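Local coordinates for major capsid protein (Faustovirus, PDB 5J7O) that probably forms, as a trimer of double jelly-roll subunits, the capsomers that build the protein shell of this large double-stranded DNA virus, at residues B[183-189]-B[201-207]. Residues are numbered along the deposited sequence; the frame is centred on the assembly and turned at random.
Sequences LRLFKRV and YTALAAI
The open end of an antiparallel beta hairpin, strands 186-193 and 196-202, is flanked by two helices: 183-189 leaves helix 181-185 to enter the first strand, and 201-207 leaves the second strand to start helix 203-212. The hairpin belongs to a four-stranded antiparallel sheet (order 88-92, 320-326, 186-193, 196-202) of the double jelly-roll. Leu183, in the mt rotamer, points at the second helix, its CD2 3.8 Å from Ala206 CB and its CD1 4.4 Å from Ile207 CG2, while Leu183 O lies 3.2 Å from Ala203 CB. Arg184 turns away, its guanidinium hydrogen-bonded to Gln464. Phe186 points sideways and packs on strands 99-109 and 320-326. At Lys187 (phi/psi -58/-54) the chain turns a corner, and Lys187 O receives a weak hydrogen bond from Ala203 N (3.4 Å) and a CA-H...O contact from Thr202 CA (3.1 Å). Arg188 and Thr202 project from the same face of the hairpin (CA-CA 4.5 Å), Thr202 CG2 lying over one guanidinium face, 3.5 Å from Arg188 NH2. Val189 and Tyr201 form an antiparallel hydrogen-bonded pair, CA-CA 5.6 Å, with Val189 N to Tyr201 O 3.0 Å and Tyr201 N to Val189 O 3.2 Å. With Tyr201 chi1 p, Val189 CB sits 4.1 Å from the centroid of the Tyr201 ring, 20° off its normal, a CH-pi contact. Tyr201 OH is hydrogen-bonded to Leu300 N. Thr202 (chi1 p) is the N-cap of helix 203-212, its OG1 accepting a weak hydrogen bond from Leu204 N (3.1 Å) and also hydrogen-bonded to Glu423 OE1. The chemistry thus changes along the contact: paired backbone polar groups hold the strands, Leu183 meets Ala206 and Ile207 through apolar side chains, and small Ala203 lets the Leu183 carbonyl come close.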
ATOM      1  N   LEU B 183       7.331  -7.350 -19.438  1.00 32.10           N
ATOM      2  CA  LEU B 183       7.101  -6.144 -20.222  1.00 33.18           C
ATOM      3  C   LEU B 183       8.246  -5.878 -21.189  1.00 33.37           C
ATOM      4  O   LEU B 183       8.011  -5.439 -22.319  1.00 32.56           O
ATOM      5  CB  LEU B 183       6.890  -4.945 -19.298  1.00 32.45           C
ATOM      6  CG  LEU B 183       5.662  -5.014 -18.393  1.00 32.07           C
ATOM      7  CD1 LEU B 183       5.453  -3.695 -17.675  1.00 31.06           C
ATOM      8  CD2 LEU B 183       4.426  -5.397 -19.192  1.00 31.57           C
ATOM      9  N   ARG B 184       9.488  -6.136 -20.770  1.00 32.82           N
ATOM     10  CA  ARG B 184      10.618  -5.914 -21.664  1.00 32.41           C
ATOM     11  C   ARG B 184      10.796  -7.055 -22.654  1.00 35.50           C
ATOM     12  O   ARG B 184      11.324  -6.837 -23.751  1.00 37.64           O
ATOM     13  CB  ARG B 184      11.911  -5.728 -20.868  1.00 30.62           C
ATOM     14  CG  ARG B 184      12.964  -4.944 -21.631  1.00 30.66           C
ATOM     15  CD  ARG B 184      14.278  -4.833 -20.878  1.00 28.95           C
ATOM     16  NE  ARG B 184      15.127  -3.805 -21.474  1.00 30.70           N
ATOM     17  CZ  ARG B 184      16.407  -3.617 -21.173  1.00 30.99           C
ATOM     18  NH1 ARG B 184      17.004  -4.395 -20.282  1.00 32.07           N
ATOM     19  NH2 ARG B 184      17.093  -2.652 -21.770  1.00 32.93           N
ATOM     20  N   LEU B 185      10.367  -8.266 -22.287  1.00 35.40           N
ATOM     21  CA  LEU B 185      10.603  -9.433 -23.132  1.00 37.48           C
ATOM     22  C   LEU B 185      10.015  -9.243 -24.523  1.00 39.91           C
ATOM     23  O   LEU B 185      10.606  -9.677 -25.519  1.00 39.41           O
ATOM     24  CB  LEU B 185      10.016 -10.681 -22.476  1.00 36.31           C
ATOM     25  CG  LEU B 185      10.252 -11.990 -23.230  1.00 36.81           C
ATOM     26  CD1 LEU B 185      11.726 -12.364 -23.197  1.00 37.51           C
ATOM     27  CD2 LEU B 185       9.399 -13.103 -22.655  1.00 35.39           C
ATOM     28  N   PHE B 186       8.859  -8.594 -24.614  1.00 40.31           N
ATOM     29  CA  PHE B 186       8.193  -8.373 -25.895  1.00 39.24           C
ATOM     30  C   PHE B 186       8.641  -7.022 -26.438  1.00 39.00           C
ATOM     31  O   PHE B 186       8.098  -5.978 -26.064  1.00 37.39           O
ATOM     32  CB  PHE B 186       6.678  -8.442 -25.740  1.00 39.04           C
ATOM     33  CG  PHE B 186       6.157  -9.820 -25.430  1.00 38.23           C
ATOM     34  CD1 PHE B 186       7.013 -10.908 -25.361  1.00 38.12           C
ATOM     35  CD2 PHE B 186       4.804 -10.027 -25.219  1.00 39.14           C
ATOM     36  CE1 PHE B 186       6.532 -12.172 -25.080  1.00 38.43           C
ATOM     37  CE2 PHE B 186       4.317 -11.290 -24.938  1.00 39.90           C
ATOM     38  CZ  PHE B 186       5.182 -12.363 -24.870  1.00 38.90           C
ATOM     39  N   LYS B 187       9.651  -7.041 -27.312  1.00 40.48           N
ATOM     40  CA  LYS B 187      10.061  -5.820 -27.998  1.00 42.42           C
ATOM     41  C   LYS B 187       8.902  -5.222 -28.780  1.00 44.46           C
ATOM     42  O   LYS B 187       8.570  -4.042 -28.621  1.00 45.23           O
ATOM     43  CB  LYS B 187      11.234  -6.108 -28.935  1.00 43.55           C
ATOM     44  CG  LYS B 187      12.565  -6.322 -28.248  1.00 46.70           C
ATOM     45  CD  LYS B 187      13.661  -6.522 -29.280  1.00 49.46           C
ATOM     46  CE  LYS B 187      13.653  -5.402 -30.310  1.00 51.63           C
ATOM     47  NZ  LYS B 187      14.600  -5.657 -31.429  1.00 53.34           N
ATOM     48  N   ARG B 188       8.280  -6.024 -29.642  1.00 45.55           N
ATOM     49  CA  ARG B 188       7.127  -5.601 -30.419  1.00 47.14           C
ATOM     50  C   ARG B 188       6.066  -6.691 -30.372  1.00 45.05           C
ATOM     51  O   ARG B 188       6.377  -7.883 -30.290  1.00 45.65           O
ATOM     52  CB  ARG B 188       7.504  -5.297 -31.880  1.00 52.18           C
ATOM     53  CG  ARG B 188       8.827  -4.557 -32.046  1.00 57.21           C
ATOM     54  CD  ARG B 188       8.942  -3.900 -33.412  1.00 61.25           C
ATOM     55  NE  ARG B 188       8.217  -2.634 -33.470  1.00 64.69           N
ATOM     56  CZ  ARG B 188       8.743  -1.457 -33.143  1.00 65.94           C
ATOM     57  NH1 ARG B 188      10.001  -1.383 -32.730  1.00 66.62           N
ATOM     58  NH2 ARG B 188       8.010  -0.355 -33.225  1.00 65.49           N
ATOM     59  N   VAL B 189       4.805  -6.267 -30.410  1.00 43.30           N
ATOM     60  CA  VAL B 189       3.655  -7.166 -30.420  1.00 43.36           C
ATOM     61  C   VAL B 189       2.725  -6.700 -31.529  1.00 45.14           C
ATOM     62  O   VAL B 189       2.275  -5.549 -31.518  1.00 45.95           O
ATOM     63  CB  VAL B 189       2.922  -7.188 -29.069  1.00 41.93           C
ATOM     64  CG1 VAL B 189       1.726  -8.123 -29.130  1.00 41.78           C
ATOM     65  CG2 VAL B 189       3.868  -7.602 -27.951  1.00 41.17           C
ATOM     66  N   TYR B 201       2.326  -2.465 -30.593  1.00 39.19           N
ATOM     67  CA  TYR B 201       2.912  -1.664 -29.528  1.00 37.00           C
ATOM     68  C   TYR B 201       4.240  -2.288 -29.125  1.00 37.11           C
ATOM     69  O   TYR B 201       4.561  -3.418 -29.504  1.00 36.17           O
ATOM     70  CB  TYR B 201       1.967  -1.544 -28.324  1.00 35.43           C
ATOM     71  CG  TYR B 201       1.621  -2.856 -27.654  1.00 36.94           C
ATOM     72  CD1 TYR B 201       2.447  -3.401 -26.679  1.00 38.54           C
ATOM     73  CD2 TYR B 201       0.460  -3.540 -27.985  1.00 37.07           C
ATOM     74  CE1 TYR B 201       2.133  -4.596 -26.063  1.00 39.29           C
ATOM     75  CE2 TYR B 201       0.136  -4.736 -27.371  1.00 38.27           C
ATOM     76  CZ  TYR B 201       0.976  -5.259 -26.411  1.00 38.45           C
ATOM     77  OH  TYR B 201       0.660  -6.448 -25.796  1.00 38.43           O
ATOM     78  N   THR B 202       5.014  -1.538 -28.350  1.00 37.69           N
ATOM     79  CA  THR B 202       6.333  -1.967 -27.911  1.00 38.92           C
ATOM     80  C   THR B 202       6.345  -2.128 -26.391  1.00 37.97           C
ATOM     81  O   THR B 202       5.317  -2.004 -25.722  1.00 37.15           O
ATOM     82  CB  THR B 202       7.407  -0.973 -28.363  1.00 40.93           C
ATOM     83  OG1 THR B 202       7.232   0.270 -27.671  1.00 42.54           O
ATOM     84  CG2 THR B 202       7.319  -0.729 -29.860  1.00 42.20           C
ATOM     85  N   ALA B 203       7.534  -2.412 -25.853  1.00 37.92           N
ATOM     86  CA  ALA B 203       7.705  -2.406 -24.404  1.00 38.73           C
ATOM     87  C   ALA B 203       7.489  -1.013 -23.833  1.00 38.03           C
ATOM     88  O   ALA B 203       7.122  -0.872 -22.662  1.00 37.97           O
ATOM     89  CB  ALA B 203       9.096  -2.923 -24.037  1.00 41.73           C
ATOM     90  N   LEU B 204       7.710   0.024 -24.645  1.00 38.07           N
ATOM     91  CA  LEU B 204       7.459   1.388 -24.193  1.00 36.17           C
ATOM     92  C   LEU B 204       5.982   1.606 -23.898  1.00 35.07           C
ATOM     93  O   LEU B 204       5.629   2.241 -22.898  1.00 35.58           O
ATOM     94  CB  LEU B 204       7.957   2.381 -25.240  1.00 36.10           C
ATOM     95  CG  LEU B 204       9.468   2.339 -25.462  1.00 37.22           C
ATOM     96  CD1 LEU B 204       9.888   3.326 -26.530  1.00 36.95           C
ATOM     97  CD2 LEU B 204      10.178   2.628 -24.158  1.00 36.80           C
ATOM     98  N   ALA B 205       5.101   1.088 -24.755  1.00 33.53           N
ATOM     99  CA  ALA B 205       3.675   1.158 -24.460  1.00 31.63           C
ATOM    100  C   ALA B 205       3.323   0.287 -23.262  1.00 30.51           C
ATOM    101  O   ALA B 205       2.445   0.640 -22.467  1.00 29.58           O
ATOM    102  CB  ALA B 205       2.861   0.744 -25.685  1.00 32.51           C
ATOM    103  N   ALA B 206       4.009  -0.848 -23.110  1.00 32.78           N
ATOM    104  CA  ALA B 206       3.731  -1.740 -21.990  1.00 32.68           C
ATOM    105  C   ALA B 206       4.084  -1.087 -20.659  1.00 35.01           C
ATOM    106  O   ALA B 206       3.362  -1.255 -19.668  1.00 36.89           O
ATOM    107  CB  ALA B 206       4.488  -3.055 -22.163  1.00 30.82           C
ATOM    108  N   ILE B 207       5.189  -0.339 -20.609  1.00 36.07           N
ATOM    109  CA  ILE B 207       5.546   0.315 -19.355  1.00 36.91           C
ATOM    110  C   ILE B 207       4.666   1.535 -19.107  1.00 39.54           C
ATOM    111  O   ILE B 207       4.443   1.913 -17.954  1.00 41.83           O
ATOM    112  CB  ILE B 207       7.040   0.684 -19.323  1.00 35.62           C
ATOM    113  CG1 ILE B 207       7.367   1.767 -20.352  1.00 36.45           C
ATOM    114  CG2 ILE B 207       7.889  -0.548 -19.556  1.00 34.85           C
ATOM    115  CD1 ILE B 207       8.776   2.307 -20.240  1.00 36.26           C
TER